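Local atomic coordinates of beta-mannosidase (Trichoderma harzianum, PDB entry 4CVU), a protein that hydrolyses beta-mannosidic linkages, probably releasing mannose from the non-reducing ends of beta-mannosides, as a fungal member of glycoside hydrolase family 2. Residues N75-R80 and L634-H639; Y181-P186 and G199-P204; H627-G632 and S641-V646. All coordinates share one frame; numbering follows the deposited sequence.

How the contacts relate
The three contacts form one cluster on the same side of the chain's centre. The centres of contacts 1 and 2 lie about 11 Å apart, those of contacts 2 and 3 about 11 Å, and those of contacts 1 and 3 about 13 Å. Contact 2 is nested in the loop closed by contact 1. Arg-80 NH2 of contact 1 forms a salt bridge with Glu-184 OE1 of contact 2 at 3.2 Å, and Gly-203 O of contact 2 is 2.8 Å from His-627 ND1 of contact 3, a probable hydrogen bond. Contacts 1 and 3 share helix 638-655, and all three touch the same NAG (chain L), a glycan attached to the protein, not a pocket ligand.

Contact 1: residues N75-R80 and L634-H639; sequences NDFDLR and LTRNIH. With NAG (2-acetamido-2-deoxy-beta-D-glucopyranose), chain L.
Phe-77 lays one face of its ring under the side chain of Arg-636. The contact joins the galactose-binding domain-like part of this family 2 enzyme, through helix 75-78, to the loop that leads into helix 638-655. Arg-636 CG makes a CH-pi contact, 3.8 Å from the ring centroid of Phe-77. Further out NE passes over CG and CD2 of the ring, with the guanidinium plane turned 33° from it. Beyond the ring, Arg-636 NH2 meets Asp-78 OD1 in a long salt bridge of 3.6 Å, the two side chains crossing at about a right angle. Arg-636 NH1 also makes a weak hydrogen bond to Gly-65 O of the second subunit.

Arg-80 works alongside. Its chain is extended from CG to NE (chi3 173°), which carries NE out toward the loop. There NH1 donates to Leu-634 O at 3.0 Å in a fairly straight bond (160° at the hydrogen), the acceptor lying close to the guanidinium plane. The same flat group is sandwiched: Phe-77 CD1 sits 3.5 Å above one face, toward the rim, and Leu-634 CD2 covers the centre of the opposite face, 3.7 Å from Arg-80 CZ. Arg-80 NH2 donates to a water, 2.9 Å away, which in turn donates to Thr-635 O, and forms a salt bridge with Glu-184. An alanine in place of Arg-80 would probably leave Leu-634 O without this donor and Glu-184 OE1 without this charged partner, and open a gap between Phe-77 and Leu-634.

At the end of the loop, Asn-637 is the N-cap of helix 638-655, its OD1 accepting from Asn-640 N. On the other branch of that amide, ND2 donates to O5 of NAG (chain L) at 2.7 Å.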
loop_
_atom_site.group_PDB
_atom_site.type_symbol
_atom_site.label_atom_id
_atom_site.label_comp_id
_atom_site.label_asym_id
_atom_site.label_seq_id
_atom_site.Cartn_x
_atom_site.Cartn_y
_atom_site.Cartn_z
ATOM N N ASN A 75 1.172 7.448 9.169
ATOM C CA ASN A 75 1.123 8.903 8.922
ATOM C C ASN A 75 0.634 9.747 10.062
ATOM O O ASN A 75 0.885 10.943 10.058
ATOM C CB ASN A 75 0.278 9.243 7.717
ATOM C CG ASN A 75 1.031 9.038 6.376
ATOM O OD1 ASN A 75 0.407 9.072 5.308
ATOM N ND2 ASN A 75 2.307 8.787 6.418
ATOM N N ASP A 76 -0.071 9.146 11.023
ATOM C CA ASP A 76 -0.468 9.886 12.222
ATOM C C ASP A 76 0.796 10.342 12.910
ATOM O O ASP A 76 0.787 11.363 13.553
ATOM C CB ASP A 76 -1.315 9.033 13.197
ATOM C CG ASP A 76 -2.074 9.855 14.197
ATOM O OD1 ASP A 76 -2.429 10.996 13.874
ATOM O OD2 ASP A 76 -2.360 9.373 15.333
ATOM N N PHE A 77 1.875 9.560 12.789
ATOM C CA PHE A 77 3.168 9.918 13.359
ATOM C C PHE A 77 3.984 10.730 12.371
ATOM O O PHE A 77 4.427 11.855 12.689
ATOM C CB PHE A 77 3.931 8.675 13.831
ATOM C CG PHE A 77 3.283 8.021 15.023
ATOM C CD1 PHE A 77 3.307 8.632 16.250
ATOM C CD2 PHE A 77 2.593 6.836 14.889
ATOM C CE1 PHE A 77 2.688 8.056 17.345
ATOM C CE2 PHE A 77 1.967 6.251 15.975
ATOM C CZ PHE A 77 2.013 6.864 17.205
ATOM N N ASP A 78 4.130 10.179 11.175
ATOM C CA ASP A 78 5.062 10.688 10.196
ATOM C C ASP A 78 4.709 12.074 9.678
ATOM O O ASP A 78 5.585 12.778 9.172
ATOM C CB ASP A 78 5.174 9.756 8.997
ATOM C CG ASP A 78 5.579 8.307 9.357
ATOM O OD1 ASP A 78 6.092 8.007 10.435
ATOM O OD2 ASP A 78 5.314 7.442 8.522
ATOM N N LEU A 79 3.430 12.472 9.783
ATOM C CA LEU A 79 2.988 13.779 9.264
ATOM C C LEU A 79 2.946 14.929 10.293
ATOM O O LEU A 79 2.491 16.025 9.976
ATOM C CB LEU A 79 1.616 13.647 8.598
ATOM C CG LEU A 79 1.582 12.696 7.404
ATOM C CD1 LEU A 79 0.200 12.737 6.820
ATOM C CD2 LEU A 79 2.586 13.070 6.324
ATOM N N ARG A 80 3.452 14.693 11.502
ATOM C CA ARG A 80 3.338 15.681 12.556
ATOM C C ARG A 80 4.123 16.980 12.283
ATOM O O ARG A 80 3.774 18.036 12.809
ATOM C CB ARG A 80 3.734 15.074 13.901
ATOM C CG ARG A 80 2.664 14.177 14.460
ATOM C CD ARG A 80 3.081 13.625 15.810
ATOM N NE ARG A 80 1.975 12.885 16.447
ATOM C CZ ARG A 80 2.159 12.028 17.447
ATOM N NH1 ARG A 80 3.390 11.854 17.942
ATOM N NH2 ARG A 80 1.127 11.355 17.989
ATOM N N LEU A 634 2.001 11.939 23.192
ATOM C CA LEU A 634 2.598 11.860 21.868
ATOM C C LEU A 634 3.453 10.622 21.605
ATOM O O LEU A 634 4.015 10.498 20.541
ATOM C CB LEU A 634 3.393 13.143 21.594
ATOM C CG LEU A 634 2.603 14.445 21.419
ATOM C CD1 LEU A 634 3.531 15.651 21.312
ATOM C CD2 LEU A 634 1.699 14.413 20.195
ATOM N N THR A 635 3.542 9.683 22.544
ATOM C CA THR A 635 4.367 8.493 22.319
ATOM C C THR A 635 3.725 7.474 21.343
ATOM O O THR A 635 2.511 7.532 21.089
ATOM C CB THR A 635 4.672 7.746 23.624
ATOM O OG1 THR A 635 3.457 7.241 24.193
ATOM C CG2 THR A 635 5.382 8.672 24.617
ATOM N N ARG A 636 4.552 6.561 20.825
ATOM C CA ARG A 636 4.067 5.367 20.112
ATOM C C ARG A 636 3.731 4.336 21.165
ATOM O O ARG A 636 4.555 3.499 21.525
ATOM C CB ARG A 636 5.110 4.799 19.146
ATOM C CG ARG A 636 5.432 5.706 17.973
ATOM C CD ARG A 636 6.190 4.966 16.874
ATOM N NE ARG A 636 6.386 5.817 15.698
ATOM C CZ ARG A 636 6.650 5.379 14.469
ATOM N NH1 ARG A 636 6.763 4.080 14.208
ATOM N NH2 ARG A 636 6.816 6.252 13.484
ATOM N N ASN A 637 2.515 4.406 21.662
ATOM C CA ASN A 637 2.115 3.629 22.809
ATOM C C ASN A 637 1.541 2.250 22.392
ATOM O O ASN A 637 0.311 2.052 22.288
ATOM C CB ASN A 637 1.153 4.465 23.627
ATOM C CG ASN A 637 1.005 3.971 25.042
ATOM O OD1 ASN A 637 1.174 2.785 25.317
ATOM N ND2 ASN A 637 0.708 4.890 25.958
ATOM N N ILE A 638 2.449 1.304 22.172
ATOM C CA ILE A 638 2.095 -0.077 21.779
ATOM C C ILE A 638 1.343 -0.762 22.901
ATOM O O ILE A 638 0.415 -1.510 22.665
ATOM C CB ILE A 638 3.361 -0.911 21.387
ATOM C CG1 ILE A 638 3.704 -0.691 19.927
ATOM C CG2 ILE A 638 3.131 -2.420 21.513
ATOM C CD1 ILE A 638 4.636 0.445 19.734
ATOM N N HIS A 639 1.733 -0.497 24.130
ATOM C CA HIS A 639 1.100 -1.140 25.268
ATOM C C HIS A 639 -0.418 -0.832 25.344
ATOM O O HIS A 639 -1.237 -1.725 25.482
ATOM C CB HIS A 639 1.780 -0.705 26.562
ATOM C CG HIS A 639 1.111 -1.224 27.801
ATOM N ND1 HIS A 639 1.427 -2.446 28.368
ATOM C CD2 HIS A 639 0.127 -0.687 28.571
ATOM C CE1 HIS A 639 0.673 -2.634 29.443
ATOM N NE2 HIS A 639 -0.129 -1.585 29.583
HETATM C C1 NAG L . -1.765 4.873 28.325
HETATM C C2 NAG L . -2.261 4.198 29.572
HETATM C C3 NAG L . -1.948 5.073 30.774
HETATM C C4 NAG L . -0.447 5.373 30.768
HETATM C C5 NAG L . -0.025 5.960 29.418
HETATM C C6 NAG L . 1.468 6.250 29.323
HETATM C C7 NAG L . -4.304 2.847 29.835
HETATM C C8 NAG L . -5.794 2.748 29.594
HETATM N N2 NAG L . -3.685 3.953 29.419
HETATM O O3 NAG L . -2.378 4.385 31.950
HETATM O O4 NAG L . -0.084 6.285 31.798
HETATM O O5 NAG L . -0.356 5.038 28.401
HETATM O O6 NAG L . 2.169 5.059 29.579
HETATM O O7 NAG L . -3.740 1.907 30.381
HETATM O O HOH W 1 0.748 9.614 20.241
#

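Contact 2: residues Y181-P186 and G199-P204; sequences YPFEYP and GWDWGP. With NAG (2-acetamido-2-deoxy-beta-D-glucopyranose), chain L.
Phe-183 and Trp-200 form a face-to-face aromatic stack, the main packing between two loop segments of the galactose-binding domain-like region, both lying between helix 159-168 and strand 215-221. Phe-183 CG is anti to its own carbonyl carbon (chi1 -75°), which starts the ring off toward Trp-200. The Phe-183 ring and the five-membered ring of Trp-200 have centroids 4.1 Å apart and planes inclined by 27°. The tightest approach is Phe-183 CZ to Trp-200 CE2, 3.4 Å, while Phe-183 CE2 lies over the middle of the six-membered ring of Trp-200. Trp-422 meets the Trp-200 ring edge-to-face.

CH-pi and backbone packing come next. Trp-200 CA stands over a face of the Phe-183 ring, 4.0 Å from its centroid, and Phe-183 CB rests 3.4 Å from Gly-199 O. Glu-184 OE2 approaches Gly-199 CA to 3.8 Å; a CB here would come within 2.8 Å of that oxygen, a clash. A beta turn at 200-203, with reciprocal backbone bonds between Trp-200 and Gly-203, shapes segment 199-204 itself.

The polar link is indirect. One water bridges the segments, donating to Glu-184 OE2 at 2.8 Å and to Trp-200 O at 2.9 Å.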
loop_
_atom_site.group_PDB
_atom_site.type_symbol
_atom_site.label_atom_id
_atom_site.label_comp_id
_atom_site.label_asym_id
_atom_site.label_seq_id
_atom_site.Cartn_x
_atom_site.Cartn_y
_atom_site.Cartn_z
ATOM N N TYR A 181 -6.250 14.960 30.700
ATOM C CA TYR A 181 -5.509 13.856 30.115
ATOM C C TYR A 181 -5.726 13.816 28.617
ATOM O O TYR A 181 -6.872 13.778 28.170
ATOM C CB TYR A 181 -6.006 12.560 30.733
ATOM C CG TYR A 181 -5.318 11.323 30.216
ATOM C CD1 TYR A 181 -3.983 11.097 30.451
ATOM C CD2 TYR A 181 -6.031 10.364 29.512
ATOM C CE1 TYR A 181 -3.348 9.946 29.985
ATOM C CE2 TYR A 181 -5.409 9.231 29.028
ATOM C CZ TYR A 181 -4.078 9.032 29.276
ATOM O OH TYR A 181 -3.514 7.876 28.802
ATOM N N PRO A 182 -4.656 13.864 27.827
ATOM C CA PRO A 182 -4.880 13.905 26.383
ATOM C C PRO A 182 -5.140 12.545 25.730
ATOM O O PRO A 182 -5.034 11.503 26.391
ATOM C CB PRO A 182 -3.568 14.446 25.832
ATOM C CG PRO A 182 -2.528 14.125 26.845
ATOM C CD PRO A 182 -3.219 13.818 28.164
ATOM N N PHE A 183 -5.462 12.597 24.432
ATOM C CA PHE A 183 -5.513 11.432 23.564
ATOM C C PHE A 183 -4.159 11.390 22.898
ATOM O O PHE A 183 -3.362 10.467 23.130
ATOM C CB PHE A 183 -6.663 11.546 22.535
ATOM C CG PHE A 183 -8.036 11.301 23.120
ATOM C CD1 PHE A 183 -8.517 10.017 23.261
ATOM C CD2 PHE A 183 -8.840 12.350 23.524
ATOM C CE1 PHE A 183 -9.774 9.780 23.793
ATOM C CE2 PHE A 183 -10.097 12.121 24.076
ATOM C CZ PHE A 183 -10.556 10.840 24.201
ATOM N N GLU A 184 -3.887 12.411 22.088
ATOM C CA GLU A 184 -2.558 12.610 21.564
ATOM C C GLU A 184 -2.024 13.984 21.995
ATOM O O GLU A 184 -1.269 14.027 22.962
ATOM C CB GLU A 184 -2.516 12.359 20.047
ATOM C CG GLU A 184 -2.719 10.875 19.751
ATOM C CD GLU A 184 -2.886 10.548 18.278
ATOM O OE1 GLU A 184 -1.944 10.780 17.482
ATOM O OE2 GLU A 184 -3.982 10.057 17.916
ATOM N N TYR A 185 -2.382 15.080 21.307
ATOM C CA TYR A 185 -1.943 16.426 21.749
ATOM C C TYR A 185 -2.610 16.872 23.051
ATOM O O TYR A 185 -3.778 16.659 23.238
ATOM C CB TYR A 185 -2.237 17.499 20.722
ATOM C CG TYR A 185 -1.433 17.322 19.469
ATOM C CD1 TYR A 185 -0.136 17.841 19.366
ATOM C CD2 TYR A 185 -1.935 16.613 18.391
ATOM C CE1 TYR A 185 0.623 17.679 18.214
ATOM C CE2 TYR A 185 -1.187 16.438 17.226
ATOM C CZ TYR A 185 0.071 16.965 17.136
ATOM O OH TYR A 185 0.779 16.787 15.970
ATOM N N PRO A 186 -1.852 17.486 23.958
ATOM C CA PRO A 186 -2.395 18.079 25.172
ATOM C C PRO A 186 -2.944 19.465 24.937
ATOM O O PRO A 186 -2.709 20.076 23.912
ATOM C CB PRO A 186 -1.156 18.222 26.046
ATOM C CG PRO A 186 -0.062 18.455 25.048
ATOM C CD PRO A 186 -0.382 17.526 23.932
ATOM N N GLY A 199 -6.741 13.997 18.136
ATOM C CA GLY A 199 -6.768 12.589 18.330
ATOM C C GLY A 199 -7.981 12.149 19.114
ATOM O O GLY A 199 -8.466 12.883 19.946
ATOM N N TRP A 200 -8.494 10.953 18.831
ATOM C CA TRP A 200 -9.499 10.330 19.727
ATOM C C TRP A 200 -9.221 8.829 19.718
ATOM O O TRP A 200 -8.317 8.336 18.994
ATOM C CB TRP A 200 -10.949 10.690 19.307
ATOM C CG TRP A 200 -11.967 10.894 20.485
ATOM C CD1 TRP A 200 -12.818 9.976 20.986
ATOM C CD2 TRP A 200 -12.187 12.100 21.253
ATOM N NE1 TRP A 200 -13.552 10.500 22.033
ATOM C CE2 TRP A 200 -13.178 11.801 22.220
ATOM C CE3 TRP A 200 -11.632 13.374 21.234
ATOM C CZ2 TRP A 200 -13.634 12.737 23.144
ATOM C CZ3 TRP A 200 -12.107 14.335 22.150
ATOM C CH2 TRP A 200 -13.112 13.996 23.098
ATOM N N ASP A 201 -9.985 8.085 20.518
ATOM C CA ASP A 201 -9.793 6.663 20.628
ATOM C C ASP A 201 -10.344 5.871 19.436
ATOM O O ASP A 201 -10.246 4.667 19.452
ATOM C CB ASP A 201 -10.316 6.089 21.976
ATOM C CG ASP A 201 -11.779 6.341 22.229
ATOM O OD1 ASP A 201 -12.520 6.894 21.378
ATOM O OD2 ASP A 201 -12.230 5.944 23.337
ATOM N N TRP A 202 -10.811 6.550 18.388
ATOM C CA TRP A 202 -11.131 5.927 17.123
ATOM C C TRP A 202 -10.543 6.675 15.925
ATOM O O TRP A 202 -10.915 6.360 14.836
ATOM C CB TRP A 202 -12.654 5.806 16.885
ATOM C CG TRP A 202 -13.441 6.910 17.472
ATOM C CD1 TRP A 202 -14.232 6.835 18.605
ATOM C CD2 TRP A 202 -13.473 8.263 17.050
ATOM N NE1 TRP A 202 -14.759 8.062 18.884
ATOM C CE2 TRP A 202 -14.314 8.953 17.934
ATOM C CE3 TRP A 202 -12.876 8.975 15.986
ATOM C CZ2 TRP A 202 -14.557 10.307 17.805
ATOM C CZ3 TRP A 202 -13.149 10.286 15.849
ATOM C CH2 TRP A 202 -13.972 10.961 16.731
ATOM N N GLY A 203 -9.693 7.654 16.123
ATOM C CA GLY A 203 -9.225 8.513 14.986
ATOM C C GLY A 203 -7.878 9.126 15.230
ATOM O O GLY A 203 -7.357 9.092 16.377
ATOM N N PRO A 204 -7.250 9.648 14.146
ATOM C CA PRO A 204 -5.904 10.216 14.152
ATOM C C PRO A 204 -5.900 11.671 14.613
ATOM O O PRO A 204 -6.992 12.287 14.853
ATOM C CB PRO A 204 -5.486 10.134 12.660
ATOM C CG PRO A 204 -6.781 10.316 11.926
ATOM C CD PRO A 204 -7.859 9.683 12.796
HETATM C C1 NAG L . -1.765 4.873 28.325
HETATM C C2 NAG L . -2.261 4.198 29.572
HETATM C C3 NAG L . -1.948 5.073 30.774
HETATM C C4 NAG L . -0.447 5.373 30.768
HETATM C C5 NAG L . -0.025 5.960 29.418
HETATM C C6 NAG L . 1.468 6.250 29.323
HETATM C C7 NAG L . -4.304 2.847 29.835
HETATM C C8 NAG L . -5.794 2.748 29.594
HETATM N N2 NAG L . -3.685 3.953 29.419
HETATM O O3 NAG L . -2.378 4.385 31.950
HETATM O O4 NAG L . -0.084 6.285 31.798
HETATM O O5 NAG L . -0.356 5.038 28.401
HETATM O O6 NAG L . 2.169 5.059 29.579
HETATM O O7 NAG L . -3.740 1.907 30.381
HETATM O O HOH W 2 -5.676 9.143 19.891
#

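Contact 3: residues H627-G632 and S641-V646; sequences HHYPAG and STLGQV. With NAG (2-acetamido-2-deoxy-beta-D-glucopyranose), chain L; NAG (2-acetamido-2-deoxy-beta-D-glucopyranose), chain B; NAG (2-acetamido-2-deoxy-beta-D-glucopyranose), chain C.
The Tyr-629 ring meets Leu-643 through CD1, which lies 3.6 Å from Leu-643 CB; the approach is oblique to the ring and the two side chains cross at about a right angle. One face of the tyrosine ring carries His-628 CE1, 3.3 Å above its plane and toward the rim, and Tyr-629 CE1 in turn lies over a face of the imidazole. The peptide bond between them is cis, consistent with the two rings lying against each other. At the tyrosine's edge, near its plane, is Gly-644 N, and obliquely placed at CD2 is the acetamido methyl C8 of NAG (chain L), 3.7 Å away. Tyr-629 CG, anti to the carbonyl carbon (chi1 -69°), sits near that methyl too. The phenol OH is hydrogen-bonded to Glu-647, and Trp-717 meets the His-628 ring edge-to-face.

His-628 O sits 3.0 Å from Gly-644 CA in a CA-H...O contact, and a CB at this glycine would collide with that oxygen. A water joins the segments, donating to Tyr-629 O at 2.7 Å and to Ser-641 OG at 3.1 Å; Ser-641 OG also bonds to Asn-626 O. Val-646 CG2 touches O7 of NAG (chain C) at 3.3 Å, and the helix meets glycan at Thr-642, Leu-643 and Val-646.

Both segments lie between strands 592-595 and 702-705, the latter among the parallel strands of what is probably the family 2 catalytic barrel. Residues 627-632 follow helix 620-625, whose Ile-623 is touched by Ser-641, Thr-642 and Gln-645 of helix 638-655.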
loop_
_atom_site.group_PDB
_atom_site.type_symbol
_atom_site.label_atom_id
_atom_site.label_comp_id
_atom_site.label_asym_id
_atom_site.label_seq_id
_atom_site.Cartn_x
_atom_site.Cartn_y
_atom_site.Cartn_z
ATOM N N HIS A 627 -6.632 2.919 18.459
ATOM C CA HIS A 627 -6.501 3.923 19.481
ATOM C C HIS A 627 -7.334 3.615 20.689
ATOM O O HIS A 627 -7.508 4.476 21.535
ATOM C CB HIS A 627 -6.769 5.316 18.939
ATOM C CG HIS A 627 -5.701 5.798 18.004
ATOM N ND1 HIS A 627 -5.786 6.983 17.313
ATOM C CD2 HIS A 627 -4.506 5.258 17.671
ATOM C CE1 HIS A 627 -4.692 7.164 16.598
ATOM N NE2 HIS A 627 -3.903 6.125 16.786
ATOM N N HIS A 628 -7.839 2.400 20.750
ATOM C CA HIS A 628 -8.475 1.872 21.968
ATOM C C HIS A 628 -7.448 0.928 22.582
ATOM O O HIS A 628 -7.383 -0.224 22.170
ATOM C CB HIS A 628 -9.759 1.099 21.619
ATOM C CG HIS A 628 -10.496 0.583 22.828
ATOM N ND1 HIS A 628 -10.877 1.404 23.870
ATOM C CD2 HIS A 628 -10.972 -0.650 23.129
ATOM C CE1 HIS A 628 -11.527 0.689 24.784
ATOM N NE2 HIS A 628 -11.594 -0.561 24.360
ATOM N N TYR A 629 -6.629 1.360 23.552
ATOM C CA TYR A 629 -6.756 2.587 24.311
ATOM C C TYR A 629 -5.754 3.640 23.853
ATOM O O TYR A 629 -4.678 3.302 23.395
ATOM C CB TYR A 629 -6.505 2.304 25.791
ATOM C CG TYR A 629 -7.595 1.493 26.391
ATOM C CD1 TYR A 629 -7.697 0.143 26.122
ATOM C CD2 TYR A 629 -8.563 2.088 27.194
ATOM C CE1 TYR A 629 -8.725 -0.613 26.653
ATOM C CE2 TYR A 629 -9.596 1.343 27.737
ATOM C CZ TYR A 629 -9.675 -0.007 27.456
ATOM O OH TYR A 629 -10.689 -0.753 27.970
ATOM N N PRO A 630 -6.092 4.923 24.025
ATOM C CA PRO A 630 -5.283 5.958 23.426
ATOM C C PRO A 630 -3.942 6.172 24.192
ATOM O O PRO A 630 -3.759 5.725 25.342
ATOM C CB PRO A 630 -6.195 7.183 23.465
ATOM C CG PRO A 630 -7.142 6.942 24.571
ATOM C CD PRO A 630 -7.206 5.474 24.830
ATOM N N ALA A 631 -3.038 6.830 23.509
ATOM C CA ALA A 631 -1.657 6.927 23.910
ATOM C C ALA A 631 -1.461 7.792 25.166
ATOM O O ALA A 631 -0.473 7.629 25.876
ATOM C CB ALA A 631 -0.829 7.465 22.727
ATOM N N GLY A 632 -2.400 8.692 25.434
ATOM C CA GLY A 632 -2.284 9.625 26.534
ATOM C C GLY A 632 -1.206 10.669 26.294
ATOM O O GLY A 632 -0.564 11.111 27.235
ATOM N N SER A 641 -2.445 0.451 23.005
ATOM C CA SER A 641 -3.131 -0.055 21.845
ATOM C C SER A 641 -3.386 -1.556 21.938
ATOM O O SER A 641 -4.466 -2.049 21.542
ATOM C CB SER A 641 -2.320 0.282 20.599
ATOM O OG SER A 641 -2.354 1.693 20.429
ATOM N N THR A 642 -2.392 -2.283 22.457
ATOM C CA THR A 642 -2.462 -3.723 22.595
ATOM C C THR A 642 -3.635 -4.151 23.507
ATOM O O THR A 642 -4.193 -5.238 23.357
ATOM C CB THR A 642 -1.105 -4.301 23.083
ATOM O OG1 THR A 642 -0.161 -4.194 22.010
ATOM C CG2 THR A 642 -1.203 -5.773 23.486
ATOM N N LEU A 643 -4.011 -3.292 24.439
ATOM C CA LEU A 643 -5.105 -3.625 25.360
ATOM C C LEU A 643 -6.379 -3.837 24.531
ATOM O O LEU A 643 -7.204 -4.679 24.864
ATOM C CB LEU A 643 -5.326 -2.521 26.376
ATOM C CG LEU A 643 -4.169 -2.361 27.366
ATOM C CD1 LEU A 643 -4.219 -1.000 28.022
ATOM C CD2 LEU A 643 -4.237 -3.483 28.418
ATOM N N GLY A 644 -6.512 -3.079 23.440
ATOM C CA GLY A 644 -7.715 -3.212 22.614
ATOM C C GLY A 644 -7.649 -4.457 21.789
ATOM O O GLY A 644 -8.681 -5.155 21.644
ATOM N N GLN A 645 -6.494 -4.662 21.129
ATOM C CA GLN A 645 -6.178 -5.917 20.454
ATOM C C GLN A 645 -6.556 -7.144 21.299
ATOM O O GLN A 645 -7.144 -8.124 20.789
ATOM C CB GLN A 645 -4.702 -5.994 20.098
ATOM C CG GLN A 645 -4.233 -4.918 19.145
ATOM C CD GLN A 645 -4.971 -4.966 17.836
ATOM O OE1 GLN A 645 -5.854 -4.152 17.563
ATOM N NE2 GLN A 645 -4.637 -5.939 17.033
ATOM N N VAL A 646 -6.227 -7.094 22.578
ATOM C CA VAL A 646 -6.520 -8.185 23.504
ATOM C C VAL A 646 -8.018 -8.341 23.759
ATOM O O VAL A 646 -8.517 -9.457 23.816
ATOM C CB VAL A 646 -5.740 -8.023 24.823
ATOM C CG1 VAL A 646 -6.234 -8.983 25.924
ATOM C CG2 VAL A 646 -4.261 -8.263 24.561
HETATM C C1 NAG L . -1.765 4.873 28.325
HETATM C C2 NAG L . -2.261 4.198 29.572
HETATM C C3 NAG L . -1.948 5.073 30.774
HETATM C C4 NAG L . -0.447 5.373 30.768
HETATM C C5 NAG L . -0.025 5.960 29.418
HETATM C C6 NAG L . 1.468 6.250 29.323
HETATM C C7 NAG L . -4.304 2.847 29.835
HETATM C C8 NAG L . -5.794 2.748 29.594
HETATM N N2 NAG L . -3.685 3.953 29.419
HETATM O O3 NAG L . -2.378 4.385 31.950
HETATM O O4 NAG L . -0.084 6.285 31.798
HETATM O O5 NAG L . -0.356 5.038 28.401
HETATM O O6 NAG L . 2.169 5.059 29.579
HETATM O O7 NAG L . -3.740 1.907 30.381
HETATM C C1 NAG B . -2.334 -10.168 19.656
HETATM C C2 NAG B . -2.938 -11.532 19.919
HETATM C C3 NAG B . -3.350 -11.729 21.379
HETATM C C4 NAG B . -2.277 -11.294 22.383
HETATM C C5 NAG B . -1.828 -9.923 21.984
HETATM C C6 NAG B . -0.728 -9.380 22.899
HETATM C C7 NAG B . -4.141 -12.538 18.045
HETATM C C8 NAG B . -5.455 -12.738 17.338
HETATM N N2 NAG B . -4.129 -11.752 19.107
HETATM O O3 NAG B . -3.674 -13.081 21.599
HETATM O O4 NAG B . -2.781 -11.209 23.696
HETATM O O5 NAG B . -1.357 -9.918 20.651
HETATM O O6 NAG B . 0.399 -10.236 22.871
HETATM O O7 NAG B . -3.138 -13.132 17.630
HETATM C C1 NAG C . -2.666 -12.405 24.466
HETATM C C2 NAG C . -2.669 -11.998 25.938
HETATM C C3 NAG C . -2.710 -13.185 26.866
HETATM C C4 NAG C . -3.845 -14.109 26.478
HETATM C C5 NAG C . -3.710 -14.480 25.014
HETATM C C6 NAG C . -4.885 -15.353 24.573
HETATM C C7 NAG C . -1.504 -10.004 26.769
HETATM C C8 NAG C . -0.177 -9.327 26.936
HETATM N N2 NAG C . -1.482 -11.221 26.205
HETATM O O3 NAG C . -2.950 -12.706 28.157
HETATM O O4 NAG C . -3.813 -15.268 27.283
HETATM O O5 NAG C . -3.712 -13.315 24.206
HETATM O O6 NAG C . -4.822 -15.493 23.174
HETATM O O7 NAG C . -2.526 -9.440 27.168
HETATM O O HOH W 3 -2.103 3.775 22.666
#